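Local coordinates for uncharacterized protein (Parabacteroides merdae, PDB 4MXN) that is of unknown function but, as a right-handed parallel beta-helix related to glycoside hydrolase family 28, probably acts on a polysaccharide, at residues Y63-I68 / N100-A105; P148-M153 / N171-Y176; A198-G203 / P220-G225. All blocks are in the same frame, centred on the assembly; numbering follows the deposited sequence. Where two conformers were deposited one is given.

Contact 1. Residues Y63-I68 / N100-A105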
loop_
_atom_site.group_PDB
_atom_site.type_symbol
_atom_site.label_atom_id
_atom_site.label_comp_id
_atom_site.label_asym_id
_atom_site.label_seq_id
_atom_site.Cartn_x
_atom_site.Cartn_y
_atom_site.Cartn_z
ATOM N N TYR A 63 12.309 -4.790 -6.103
ATOM C CA TYR A 63 12.786 -3.608 -5.405
ATOM C C TYR A 63 12.490 -3.728 -3.921
ATOM O O TYR A 63 11.335 -3.614 -3.498
ATOM C CB TYR A 63 12.151 -2.337 -5.987
ATOM C CG TYR A 63 12.434 -2.122 -7.464
ATOM C CD1 TYR A 63 11.586 -2.646 -8.442
ATOM C CD2 TYR A 63 13.497 -1.325 -7.881
ATOM C CE1 TYR A 63 11.818 -2.421 -9.798
ATOM C CE2 TYR A 63 13.715 -1.061 -9.234
ATOM C CZ TYR A 63 12.880 -1.622 -10.189
ATOM O OH TYR A 63 13.093 -1.385 -11.522
ATOM N N LEU A 64 13.528 -3.978 -3.128
ATOM C CA LEU A 64 13.406 -4.105 -1.683
ATOM C C LEU A 64 13.179 -2.729 -1.080
ATOM O O LEU A 64 13.854 -1.782 -1.473
ATOM C CB LEU A 64 14.678 -4.743 -1.100
ATOM C CG LEU A 64 14.613 -5.226 0.356
ATOM C CD1 LEU A 64 13.722 -6.462 0.512
ATOM C CD2 LEU A 64 16.032 -5.568 0.859
ATOM N N THR A 65 12.235 -2.620 -0.129
ATOM C CA THR A 65 11.954 -1.313 0.479
ATOM C C THR A 65 11.303 -1.431 1.852
ATOM O O THR A 65 10.639 -2.424 2.171
ATOM C CB THR A 65 11.026 -0.455 -0.452
ATOM O OG1 THR A 65 10.961 0.881 0.052
ATOM C CG2 THR A 65 9.605 -1.011 -0.564
ATOM N N GLY A 66 11.451 -0.348 2.608
ATOM C CA GLY A 66 10.721 -0.092 3.833
ATOM C C GLY A 66 9.577 0.847 3.470
ATOM O O GLY A 66 9.216 0.970 2.289
ATOM N N SER A 67 9.029 1.560 4.467
ATOM C CA SER A 67 7.906 2.486 4.256
ATOM C C SER A 67 8.278 3.697 3.419
ATOM O O SER A 67 9.261 4.392 3.682
ATOM C CB SER A 67 7.326 2.936 5.591
ATOM O OG SER A 67 6.684 1.821 6.187
ATOM N N ILE A 68 7.463 3.930 2.381
ATOM C CA ILE A 68 7.582 5.059 1.448
ATOM C C ILE A 68 6.447 6.021 1.703
ATOM O O ILE A 68 5.288 5.598 1.735
ATOM C CB ILE A 68 7.552 4.562 -0.028
ATOM C CG1 ILE A 68 8.658 3.521 -0.333
ATOM C CG2 ILE A 68 7.559 5.741 -1.014
ATOM C CD1 ILE A 68 8.281 2.508 -1.466
ATOM N N ASN A 100 0.806 3.324 8.760
ATOM C CA ASN A 100 1.982 2.452 8.736
ATOM C C ASN A 100 1.822 1.453 7.609
ATOM O O ASN A 100 1.076 0.477 7.752
ATOM C CB ASN A 100 2.185 1.726 10.066
ATOM C CG ASN A 100 3.417 0.838 10.045
ATOM O OD1 ASN A 100 4.365 1.030 9.276
ATOM N ND2 ASN A 100 3.439 -0.153 10.884
ATOM N N ALA A 101 2.502 1.701 6.487
ATOM C CA ALA A 101 2.377 0.861 5.301
ATOM C C ALA A 101 3.624 0.884 4.438
ATOM O O ALA A 101 4.523 1.661 4.711
ATOM C CB ALA A 101 1.180 1.322 4.476
ATOM N N ILE A 102 3.668 0.050 3.379
ATOM C CA ILE A 102 4.796 0.058 2.415
ATOM C C ILE A 102 4.745 1.385 1.645
ATOM O O ILE A 102 5.778 2.017 1.409
ATOM C CB ILE A 102 4.795 -1.178 1.488
ATOM C CG1 ILE A 102 4.897 -2.482 2.346
ATOM C CG2 ILE A 102 5.935 -1.085 0.436
ATOM C CD1 ILE A 102 4.908 -3.800 1.524
ATOM N N ILE A 103 3.525 1.808 1.280
ATOM C CA ILE A 103 3.261 3.110 0.667
ATOM C C ILE A 103 2.174 3.766 1.491
ATOM O O ILE A 103 1.059 3.233 1.578
ATOM C CB ILE A 103 2.892 3.086 -0.850
ATOM C CG1 ILE A 103 3.933 2.317 -1.680
ATOM C CG2 ILE A 103 2.729 4.546 -1.366
ATOM C CD1 ILE A 103 3.492 1.997 -3.178
ATOM N N TYR A 104 2.491 4.913 2.096
ATOM C CA TYR A 104 1.499 5.643 2.860
ATOM C C TYR A 104 1.485 7.091 2.439
ATOM O O TYR A 104 2.444 7.592 1.848
ATOM C CB TYR A 104 1.717 5.509 4.397
ATOM C CG TYR A 104 2.925 6.250 4.939
ATOM C CD1 TYR A 104 4.191 5.689 4.884
ATOM C CD2 TYR A 104 2.795 7.506 5.520
ATOM C CE1 TYR A 104 5.302 6.359 5.385
ATOM C CE2 TYR A 104 3.903 8.187 6.028
ATOM C CZ TYR A 104 5.155 7.608 5.955
ATOM O OH TYR A 104 6.258 8.263 6.439
ATOM N N ALA A 105 0.406 7.789 2.783
ATOM C CA ALA A 105 0.317 9.220 2.525
ATOM C C ALA A 105 -0.496 9.852 3.621
ATOM O O ALA A 105 -1.509 9.297 4.040
ATOM C CB ALA A 105 -0.283 9.498 1.156
#
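The ring of Tyr-104 meets Ser-67 at its edge, where Ser-67 CB lies near the ring plane, 4.0 Å from CE1. The carbonyl oxygen of Ile-68 approaches the same ring obliquely, with Tyr-104 CD1 3.3 Å from Ile-68 O. CG of Tyr-104 sits between its backbone N and carbonyl carbon (chi1 71°), which brings the ring back beside residues 67 and 68. Ser-67 OG donates to Ala-101 O at 2.6 Å, from above the carbonyl plane. Its chi1 of -69° sets OG beside its own backbone N, and OG is also hydrogen-bonded to Lys-94 N. With an alanine here the hydroxyl is gone, and Ala-101 O and Lys-94 N would probably each lose a partner. Two backbone bonds then join the two segments: Ile-68 N gives to Ile-102 O at 2.7 Å, and Tyr-104 N gives to Ile-68 O at 2.9 Å. The second is nearly straight, 168° at the hydrogen. Thr-65 CG2 meets Ile-102 CG2 at 3.8 Å, and Ile-68 CD1 faces Ile-103 CG1 more loosely. Ile-41 of helix 38-50 touches both Thr-65 and Ile-68. Leu-84 lies against Thr-65, Ile-68 and Ile-103. The segment 100-105 turns a corner at Ile-102 and Ile-103, as beta-helix coils do. The bonds therefore fix backbone to backbone at this corner, and one serine hydroxyl extends the pairing beyond the single parallel bridge.

Contact 2. Residues P148-M153 / N171-Y176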
loop_
_atom_site.group_PDB
_atom_site.type_symbol
_atom_site.label_atom_id
_atom_site.label_comp_id
_atom_site.label_asym_id
_atom_site.label_seq_id
_atom_site.Cartn_x
_atom_site.Cartn_y
_atom_site.Cartn_z
ATOM N N PRO A 148 2.990 -3.508 9.019
ATOM C CA PRO A 148 2.484 -2.530 8.068
ATOM C C PRO A 148 1.436 -3.068 7.119
ATOM O O PRO A 148 1.449 -4.233 6.712
ATOM C CB PRO A 148 3.739 -2.131 7.276
ATOM C CG PRO A 148 4.592 -3.342 7.289
ATOM C CD PRO A 148 4.331 -3.996 8.622
ATOM N N ALA A 149 0.561 -2.166 6.702
ATOM C CA ALA A 149 -0.379 -2.411 5.629
ATOM C C ALA A 149 0.409 -2.314 4.318
ATOM O O ALA A 149 1.578 -1.909 4.335
ATOM C CB ALA A 149 -1.491 -1.360 5.673
ATOM N N LEU A 150 -0.189 -2.682 3.184
ATOM C CA LEU A 150 0.537 -2.494 1.920
ATOM C C LEU A 150 0.388 -1.041 1.482
ATOM O O LEU A 150 1.379 -0.421 1.095
ATOM C CB LEU A 150 0.079 -3.469 0.836
ATOM C CG LEU A 150 0.379 -4.929 1.119
ATOM C CD1 LEU A 150 -0.325 -5.827 0.142
ATOM C CD2 LEU A 150 1.852 -5.232 1.068
ATOM N N ILE A 151 -0.837 -0.495 1.607
ATOM C CA ILE A 151 -1.207 0.889 1.288
ATOM C C ILE A 151 -2.026 1.477 2.434
ATOM O O ILE A 151 -2.945 0.824 2.937
ATOM C CB ILE A 151 -2.012 0.927 -0.053
ATOM C CG1 ILE A 151 -1.128 0.631 -1.275
ATOM C CG2 ILE A 151 -2.827 2.208 -0.222
ATOM C CD1 ILE A 151 -2.014 0.233 -2.565
ATOM N N CYS A 152 -1.703 2.710 2.843
ATOM C CA CYS A 152 -2.458 3.416 3.875
ATOM C C CYS A 152 -2.535 4.905 3.530
ATOM O O CYS A 152 -1.494 5.563 3.449
ATOM C CB CYS A 152 -1.863 3.198 5.265
ATOM S SG CYS A 152 -2.806 3.975 6.607
HETATM N N MSE A 153 -3.760 5.429 3.351
HETATM C CA MSE A 153 -3.976 6.857 3.066
HETATM C C MSE A 153 -4.813 7.483 4.156
HETATM O O MSE A 153 -5.890 6.979 4.478
HETATM C CB MSE A 153 -4.654 7.086 1.708
HETATM C CG MSE A 153 -3.687 7.198 0.566
HETATM SE SE MSE A 153 -3.518 5.490 -0.332
HETATM C CE MSE A 153 -1.958 5.924 -1.423
ATOM N N ASN A 171 -0.370 -6.848 7.426
ATOM C CA ASN A 171 -1.505 -6.444 8.240
ATOM C C ASN A 171 -2.729 -6.441 7.302
ATOM O O ASN A 171 -3.027 -7.480 6.737
ATOM C CB ASN A 171 -1.215 -5.109 8.920
ATOM C CG ASN A 171 -1.951 -4.927 10.234
ATOM O OD1 ASN A 171 -3.079 -5.379 10.408
ATOM N ND2 ASN A 171 -1.338 -4.233 11.180
ATOM N N VAL A 172 -3.384 -5.302 7.098
ATOM C CA VAL A 172 -4.507 -5.135 6.169
ATOM C C VAL A 172 -3.858 -4.728 4.841
ATOM O O VAL A 172 -2.780 -4.150 4.870
ATOM C CB VAL A 172 -5.549 -4.116 6.739
ATOM C CG1 VAL A 172 -6.577 -3.674 5.698
ATOM C CG2 VAL A 172 -6.259 -4.694 7.958
ATOM N N ALA A 173 -4.432 -5.088 3.685
ATOM C CA ALA A 173 -3.790 -4.685 2.427
ATOM C C ALA A 173 -3.927 -3.168 2.173
ATOM O O ALA A 173 -2.942 -2.518 1.812
ATOM C CB ALA A 173 -4.369 -5.456 1.262
ATOM N N GLU A 174 -5.143 -2.617 2.356
ATOM C CA GLU A 174 -5.439 -1.212 2.066
ATOM C C GLU A 174 -6.159 -0.554 3.193
ATOM O O GLU A 174 -7.154 -1.096 3.674
ATOM C CB GLU A 174 -6.347 -1.091 0.824
ATOM C CG GLU A 174 -5.856 -1.643 -0.499
ATOM C CD GLU A 174 -6.977 -1.827 -1.514
ATOM O OE1 GLU A 174 -7.527 -0.813 -1.997
ATOM O OE2 GLU A 174 -7.337 -2.990 -1.799
ATOM N N ILE A 175 -5.737 0.656 3.561
ATOM C CA ILE A 175 -6.405 1.434 4.616
ATOM C C ILE A 175 -6.714 2.812 4.070
ATOM O O ILE A 175 -5.809 3.483 3.566
ATOM C CB ILE A 175 -5.579 1.516 5.931
ATOM C CG1 ILE A 175 -5.330 0.109 6.558
ATOM C CG2 ILE A 175 -6.271 2.472 6.957
ATOM C CD1 ILE A 175 -4.335 0.129 7.682
ATOM N N TYR A 176 -7.992 3.220 4.129
ATOM C CA TYR A 176 -8.440 4.548 3.691
ATOM C C TYR A 176 -9.135 5.176 4.871
ATOM O O TYR A 176 -10.143 4.646 5.364
ATOM C CB TYR A 176 -9.340 4.486 2.431
ATOM C CG TYR A 176 -8.676 3.762 1.281
ATOM C CD1 TYR A 176 -7.669 4.372 0.534
ATOM C CD2 TYR A 176 -9.025 2.454 0.962
ATOM C CE1 TYR A 176 -7.015 3.688 -0.493
ATOM C CE2 TYR A 176 -8.381 1.763 -0.066
ATOM C CZ TYR A 176 -7.384 2.389 -0.796
ATOM O OH TYR A 176 -6.736 1.710 -1.796
#
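Selenium takes the place of sulfur in the Met-aromatic contact between Met-153 and Tyr-176, since Met-153 is a selenomethionine. The contact is described for one of two conformers of Met-153, so its details are doubtful. In that conformer SE lies 3.9 Å from Tyr-176 CE1 and approaches the ring obliquely, 69° off its normal. The two side chains run side by side and point the same way. Tyr-176 OH donates to Glu-174 OE1 at 2.7 Å, on the anti lone pair of that oxygen. The carboxylate oxygen lies in the ring plane at its edge, so this bond ties down the far end of the tyrosine. Ile-151, Met-153, Glu-174 and Tyr-176 share one face, against Ile-161 and Val-184. These are successive coils of a parallel beta-helix, with strands 151-153 and 174-176 aligned to within 3°. On the other face, Cys-152 SG rests on Ile-175 CB at 3.8 Å, and its disulfide to Cys-99 crosses to the preceding coil. Ile-175 CD1 reaches on to Ala-149 CB, also at 3.8 Å. Three backbone hydrogen bonds join the strands: Ile-151 N to Ala-173 O, Ile-175 N to Ile-151 O, and Met-153 N to Ile-175 O. The last is 2.8 Å long with 170° at the hydrogen. At the corner, Leu-150 N makes two weak bonds, to Val-172 O and Ala-173 O, while Leu-150 CD1 packs on Ala-173 CB.

Contact 3. Residues A198-G203 / P220-G225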
loop_
_atom_site.group_PDB
_atom_site.type_symbol
_atom_site.label_atom_id
_atom_site.label_comp_id
_atom_site.label_asym_id
_atom_site.label_seq_id
_atom_site.Cartn_x
_atom_site.Cartn_y
_atom_site.Cartn_z
ATOM N N ALA A 198 -8.834 -7.270 3.838
ATOM C CA ALA A 198 -8.137 -6.713 2.689
ATOM C C ALA A 198 -8.229 -5.201 2.695
ATOM O O ALA A 198 -7.300 -4.542 2.230
ATOM C CB ALA A 198 -8.730 -7.254 1.396
ATOM N N ILE A 199 -9.375 -4.644 3.157
ATOM C CA ILE A 199 -9.606 -3.187 3.126
ATOM C C ILE A 199 -10.284 -2.704 4.385
ATOM O O ILE A 199 -11.310 -3.253 4.783
ATOM C CB ILE A 199 -10.435 -2.777 1.874
ATOM C CG1 ILE A 199 -9.650 -3.067 0.587
ATOM C CG2 ILE A 199 -10.822 -1.262 1.901
ATOM C CD1 ILE A 199 -10.459 -3.232 -0.478
ATOM N N SER A 200 -9.736 -1.614 4.958
ATOM C CA SER A 200 -10.257 -0.899 6.106
ATOM C C SER A 200 -10.642 0.511 5.641
ATOM O O SER A 200 -9.794 1.213 5.071
ATOM C CB SER A 200 -9.238 -0.873 7.240
ATOM O OG SER A 200 -9.762 -0.181 8.362
ATOM N N ILE A 201 -11.930 0.904 5.819
ATOM C CA ILE A 201 -12.425 2.229 5.404
ATOM C C ILE A 201 -13.119 2.889 6.602
ATOM O O ILE A 201 -13.950 2.259 7.276
ATOM C CB ILE A 201 -13.359 2.183 4.139
ATOM C CG1 ILE A 201 -12.657 1.545 2.910
ATOM C CG2 ILE A 201 -13.884 3.585 3.770
ATOM C CD1 ILE A 201 -13.566 1.219 1.679
ATOM N N SER A 202 -12.776 4.152 6.864
ATOM C CA SER A 202 -13.387 4.946 7.936
ATOM C C SER A 202 -13.349 6.421 7.567
ATOM O O SER A 202 -12.343 6.885 7.022
ATOM C CB SER A 202 -12.699 4.707 9.279
ATOM O OG SER A 202 -11.377 5.213 9.313
ATOM N N GLY A 203 -14.447 7.119 7.870
ATOM C CA GLY A 203 -14.637 8.548 7.656
ATOM C C GLY A 203 -14.346 9.097 6.268
ATOM O O GLY A 203 -14.012 10.276 6.145
ATOM N N PRO A 220 -13.891 -9.298 2.718
ATOM C CA PRO A 220 -12.600 -8.584 2.678
ATOM C C PRO A 220 -12.603 -7.204 3.318
ATOM O O PRO A 220 -11.547 -6.649 3.626
ATOM C CB PRO A 220 -12.341 -8.420 1.171
ATOM C CG PRO A 220 -13.345 -9.243 0.480
ATOM C CD PRO A 220 -14.511 -9.347 1.382
ATOM N N LEU A 221 -13.789 -6.649 3.490
ATOM C CA LEU A 221 -13.982 -5.282 3.930
ATOM C C LEU A 221 -14.284 -5.121 5.412
ATOM O O LEU A 221 -15.175 -5.766 5.965
ATOM C CB LEU A 221 -15.124 -4.698 3.083
ATOM C CG LEU A 221 -15.543 -3.231 3.228
ATOM C CD1 LEU A 221 -14.386 -2.311 3.006
ATOM C CD2 LEU A 221 -16.627 -2.903 2.203
ATOM N N GLU A 222 -13.554 -4.201 6.024
ATOM C CA GLU A 222 -13.730 -3.743 7.401
ATOM C C GLU A 222 -14.125 -2.277 7.301
ATOM O O GLU A 222 -13.397 -1.482 6.690
ATOM C CB GLU A 222 -12.437 -3.940 8.209
ATOM C CG GLU A 222 -12.484 -3.458 9.644
ATOM C CD GLU A 222 -11.256 -3.817 10.462
ATOM O OE1 GLU A 222 -10.131 -3.437 10.059
ATOM O OE2 GLU A 222 -11.422 -4.469 11.520
ATOM N N SER A 223 -15.294 -1.925 7.833
ATOM C CA SER A 223 -15.762 -0.544 7.788
ATOM C C SER A 223 -16.179 -0.059 9.172
ATOM O O SER A 223 -16.817 -0.801 9.912
ATOM C CB SER A 223 -16.924 -0.402 6.810
ATOM O OG SER A 223 -17.419 0.929 6.803
ATOM N N ALA A 224 -15.821 1.197 9.511
ATOM C CA ALA A 224 -16.217 1.830 10.781
ATOM C C ALA A 224 -17.655 2.349 10.698
ATOM O O ALA A 224 -18.224 2.772 11.712
ATOM C CB ALA A 224 -15.271 2.964 11.118
ATOM N N GLY A 225 -18.225 2.298 9.495
ATOM C CA GLY A 225 -19.566 2.764 9.179
ATOM C C GLY A 225 -19.710 4.273 9.265
ATOM O O GLY A 225 -20.808 4.774 9.507
HETATM O O HOH W 1 -16.680 3.749 7.073
#
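Leu-221 points CG away from its backbone N (chi1 -176°), which carries CD1 back to the neighbouring strand. There CD1 meets Ile-199 CG2 at 3.9 Å and, in one of the two conformers of Ile-201, also Ile-201 CD1 at the same distance. Glu-222 is likewise anti at chi1 (178°) and lies on the other face with Ser-200. Its OE1 stands 3.7 Å from Ser-200 OG, a close approach on that face. The backbones carry the main grip. Pro-220 O accepts from both Ala-198 N and Ile-199 N, at 2.8 and 3.0 Å, and the Ala-198 bond lies in the carbonyl plane on a lone pair. Glu-222 N to Ile-199 O, Ile-201 N to Glu-222 O and Ala-224 N to Ile-201 O continue the parallel pairing. This pairs the last two strands of one beta-helix face, and on its other side strand 199-202 bonds to residues of 174-177. At the proline end, Ala-198 CB packs on Pro-220 CB, with Phe-214 against both residues. At the opposite end, Ser-202 CB touches Ala-224 CB at 3.6 Å. A water bridges Ser-223 OG and Ile-201 O there, donating to the carbonyl.

From the N terminus, the chain passes residues 63-68 and returns at 100-105, where contact 1 closes the first loop. Contact 2 follows, closing the coil from 148-153 to 171-176. Contact 3 closes the shorter one from 198-203 to 220-225. The three loops lie in series and neither nest nor cross. Contacts 1 and 2 are joined through the neighbouring strands 104-106 and 151-154, by a probable hydrogen bond between Ala-105 N and Cys-152 O. Contacts 2 and 3 join through 174-177 and 199-202, with Tyr-176 N near Ser-200 O. Contacts 1 and 3 do not touch, with centres about 20 Å apart. Contact 1 brings strand 61-69 against the start of one beta-helix face, and contacts 2 and 3 pair coils along it.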